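Local atomic coordinates of putative thioesterase (Novosphingobium aromaticivorans, PDB entry 3CJY), a protein that probably hydrolyses acyl-CoA thioesters with a double hotdog fold, and binds calcium. Residues V238-Q243 with L247-A252. Sequence-based numbering, arbitrary orientation.
Sequences VTLWDQ and LLATGA
A classic beta bulge interrupts the antiparallel hairpin formed by strands 233-241 and 247-256, where Leu248 and Ala249 both face Leu240. Leu240 O accepts two backbone bonds there, 2.8 Å from Leu248 N and a longer 3.3 Å from Ala249 N. The Leu248 donor lies nearly on the line of the carbonyl, while that of Ala249 comes in its plane, on a lone pair. Leu240 N returns an almost straight bond to Ala249 O (172° at the hydrogen). Val238 and Gly251 form the next hydrogen-bonded pair. Val238 CG1 lies 3.5 Å from Gly251 O. Beyond the bulge Trp241 pairs with Leu247. With CG anti to the carbonyl carbon (chi1 -42°), the six-membered end of the indole reaches Leu247, CZ3 lying 3.7 Å from its CB. Thr239 CG2 lies over one face of the Trp241 indole, 3.3 Å above its plane and toward the rim, and also touches Leu247 CD1 at 3.7 Å. An alanine in place of Trp241 would probably open a gap beside Leu247 and Thr239 CG2 and leave Asp223 without its indole N-H partner. Asp223 belongs to strand 220-230, which flanks strand 233-241. Strand 203-211 borders the hairpin beyond 247-256. Helix 178-185 packs on Val238, Leu240 and Leu248, consistent with a hotdog fold, and Thr250 OG1 bonds to Gln235 of the second subunit.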
ATOM      1  N   VAL A 238       5.943   4.432  -5.547  1.00 11.69           N
ATOM      2  CA  VAL A 238       6.411   5.846  -5.682  1.00 12.88           C
ATOM      3  C   VAL A 238       6.866   6.427  -4.356  1.00 13.26           C
ATOM      4  O   VAL A 238       6.312   6.105  -3.295  1.00 12.85           O
ATOM      5  CB  VAL A 238       5.316   6.769  -6.289  1.00 12.52           C
ATOM      6  CG1 VAL A 238       4.029   6.779  -5.428  1.00 12.78           C
ATOM      7  CG2 VAL A 238       5.827   8.175  -6.537  1.00 11.97           C
ATOM      8  N   THR A 239       7.938   7.208  -4.430  1.00 12.48           N
ATOM      9  CA  THR A 239       8.428   8.004  -3.298  1.00 12.18           C
ATOM     10  C   THR A 239       8.367   9.446  -3.783  1.00 12.41           C
ATOM     11  O   THR A 239       8.745   9.755  -4.928  1.00 12.65           O
ATOM     12  CB  THR A 239       9.856   7.638  -2.875  1.00 12.15           C
ATOM     13  OG1 THR A 239       9.936   6.258  -2.510  1.00 13.09           O
ATOM     14  CG2 THR A 239      10.344   8.489  -1.699  1.00 12.59           C
ATOM     15  N   LEU A 240       7.813  10.276  -2.914  1.00 12.33           N
ATOM     16  CA  LEU A 240       7.681  11.709  -3.111  1.00 11.86           C
ATOM     17  C   LEU A 240       8.656  12.435  -2.190  1.00 12.31           C
ATOM     18  O   LEU A 240       8.590  12.339  -0.945  1.00 13.08           O
ATOM     19  CB  LEU A 240       6.250  12.159  -2.856  1.00 14.03           C
ATOM     20  CG  LEU A 240       5.175  11.486  -3.724  1.00 13.70           C
ATOM     21  CD1 LEU A 240       3.774  11.992  -3.299  1.00 14.68           C
ATOM     22  CD2 LEU A 240       5.417  11.776  -5.208  1.00 13.50           C
ATOM     23  N   TRP A 241       9.595  13.135  -2.826  1.00 11.76           N
ATOM     24  CA  TRP A 241      10.571  13.926  -2.127  1.00 12.00           C
ATOM     25  C   TRP A 241      10.382  15.410  -2.369  1.00 12.10           C
ATOM     26  O   TRP A 241       9.855  15.836  -3.424  1.00 12.72           O
ATOM     27  CB  TRP A 241      11.994  13.582  -2.604  1.00 12.56           C
ATOM     28  CG  TRP A 241      12.319  12.147  -2.817  1.00 12.75           C
ATOM     29  CD1 TRP A 241      12.061  11.405  -3.947  1.00 14.59           C
ATOM     30  CD2 TRP A 241      13.076  11.288  -1.934  1.00 12.62           C
ATOM     31  NE1 TRP A 241      12.560  10.137  -3.795  1.00 12.67           N
ATOM     32  CE2 TRP A 241      13.183  10.039  -2.568  1.00 12.74           C
ATOM     33  CE3 TRP A 241      13.615  11.440  -0.634  1.00 14.25           C
ATOM     34  CZ2 TRP A 241      13.838   8.956  -1.979  1.00 13.11           C
ATOM     35  CZ3 TRP A 241      14.282  10.341  -0.062  1.00 13.60           C
ATOM     36  CH2 TRP A 241      14.358   9.125  -0.724  1.00 13.01           C
ATOM     37  N   ASP A 242      10.882  16.243  -1.442  1.00 13.26           N
ATOM     38  CA  ASP A 242      10.960  17.677  -1.740  1.00 13.36           C
ATOM     39  C   ASP A 242      12.179  17.964  -2.600  1.00 13.76           C
ATOM     40  O   ASP A 242      12.863  17.049  -3.070  1.00 15.53           O
ATOM     41  CB  ASP A 242      10.895  18.595  -0.516  1.00 13.91           C
ATOM     42  CG  ASP A 242      12.102  18.527   0.375  1.00 15.19           C
ATOM     43  OD1 ASP A 242      13.075  17.825   0.043  1.00 14.10           O
ATOM     44  OD2 ASP A 242      12.043  19.225   1.421  1.00 15.46           O
ATOM     45  N   GLN A 243      12.505  19.230  -2.790  1.00 13.25           N
ATOM     46  CA  GLN A 243      13.629  19.552  -3.681  1.00 13.40           C
ATOM     47  C   GLN A 243      15.010  19.368  -3.025  1.00 14.55           C
ATOM     48  O   GLN A 243      16.050  19.382  -3.669  1.00 16.22           O
ATOM     49  CB  GLN A 243      13.475  20.995  -4.224  1.00 13.25           C
ATOM     50  CG  GLN A 243      14.473  21.359  -5.315  1.00 14.92           C
ATOM     51  CD  GLN A 243      14.322  22.786  -5.831  1.00 13.04           C
ATOM     52  OE1 GLN A 243      13.274  23.395  -5.694  1.00 18.19           O
ATOM     53  NE2 GLN A 243      15.394  23.329  -6.417  1.00 13.75           N
ATOM     54  N   LEU A 247      12.173  13.048   2.363  1.00 13.21           N
ATOM     55  CA  LEU A 247      11.107  12.155   1.975  1.00 12.69           C
ATOM     56  C   LEU A 247       9.796  12.614   2.642  1.00 13.42           C
ATOM     57  O   LEU A 247       9.717  12.763   3.865  1.00 14.17           O
ATOM     58  CB  LEU A 247      11.467  10.721   2.339  1.00 13.74           C
ATOM     59  CG  LEU A 247      10.530   9.599   1.897  1.00 14.02           C
ATOM     60  CD1 LEU A 247      11.301   8.247   1.881  1.00 15.41           C
ATOM     61  CD2 LEU A 247       9.271   9.493   2.695  1.00 16.96           C
ATOM     62  N   LEU A 248       8.826  12.924   1.802  1.00 13.28           N
ATOM     63  CA  LEU A 248       7.508  13.402   2.246  1.00 13.02           C
ATOM     64  C   LEU A 248       6.511  12.272   2.384  1.00 14.68           C
ATOM     65  O   LEU A 248       5.735  12.159   3.369  1.00 12.85           O
ATOM     66  CB  LEU A 248       7.016  14.478   1.259  1.00 14.60           C
ATOM     67  CG  LEU A 248       7.950  15.642   1.013  1.00 13.00           C
ATOM     68  CD1 LEU A 248       7.284  16.618  -0.012  1.00 13.06           C
ATOM     69  CD2 LEU A 248       8.354  16.352   2.322  1.00 13.48           C
ATOM     70  N   ALA A 249       6.456  11.442   1.341  1.00 13.59           N
ATOM     71  CA  ALA A 249       5.519  10.338   1.335  1.00 13.85           C
ATOM     72  C   ALA A 249       5.935   9.235   0.422  1.00 13.78           C
ATOM     73  O   ALA A 249       6.880   9.395  -0.385  1.00 13.57           O
ATOM     74  CB  ALA A 249       4.119  10.847   0.912  1.00 13.79           C
ATOM     75  N   THR A 250       5.294   8.083   0.583  1.00 12.97           N
ATOM     76  CA  THR A 250       5.392   7.004  -0.405  1.00 13.87           C
ATOM     77  C   THR A 250       3.987   6.573  -0.769  1.00 14.69           C
ATOM     78  O   THR A 250       3.029   6.888  -0.080  1.00 14.42           O
ATOM     79  CB  THR A 250       6.143   5.764   0.078  1.00 14.11           C
ATOM     80  OG1 THR A 250       5.449   5.193   1.192  1.00 15.05           O
ATOM     81  CG2 THR A 250       7.571   6.087   0.541  1.00 11.59           C
ATOM     82  N   GLY A 251       3.885   5.863  -1.880  1.00 13.61           N
ATOM     83  CA  GLY A 251       2.605   5.395  -2.375  1.00 13.60           C
ATOM     84  C   GLY A 251       2.798   4.181  -3.247  1.00 13.22           C
ATOM     85  O   GLY A 251       3.902   3.791  -3.569  1.00 12.89           O
ATOM     86  N   ALA A 252       1.691   3.583  -3.563  1.00 13.18           N
ATOM     87  CA  ALA A 252       1.693   2.407  -4.418  1.00 12.72           C
ATOM     88  C   ALA A 252       0.308   2.163  -4.947  1.00 12.87           C
ATOM     89  O   ALA A 252      -0.661   2.687  -4.445  1.00 15.39           O
ATOM     90  CB  ALA A 252       2.167   1.200  -3.644  1.00 11.56           C
TER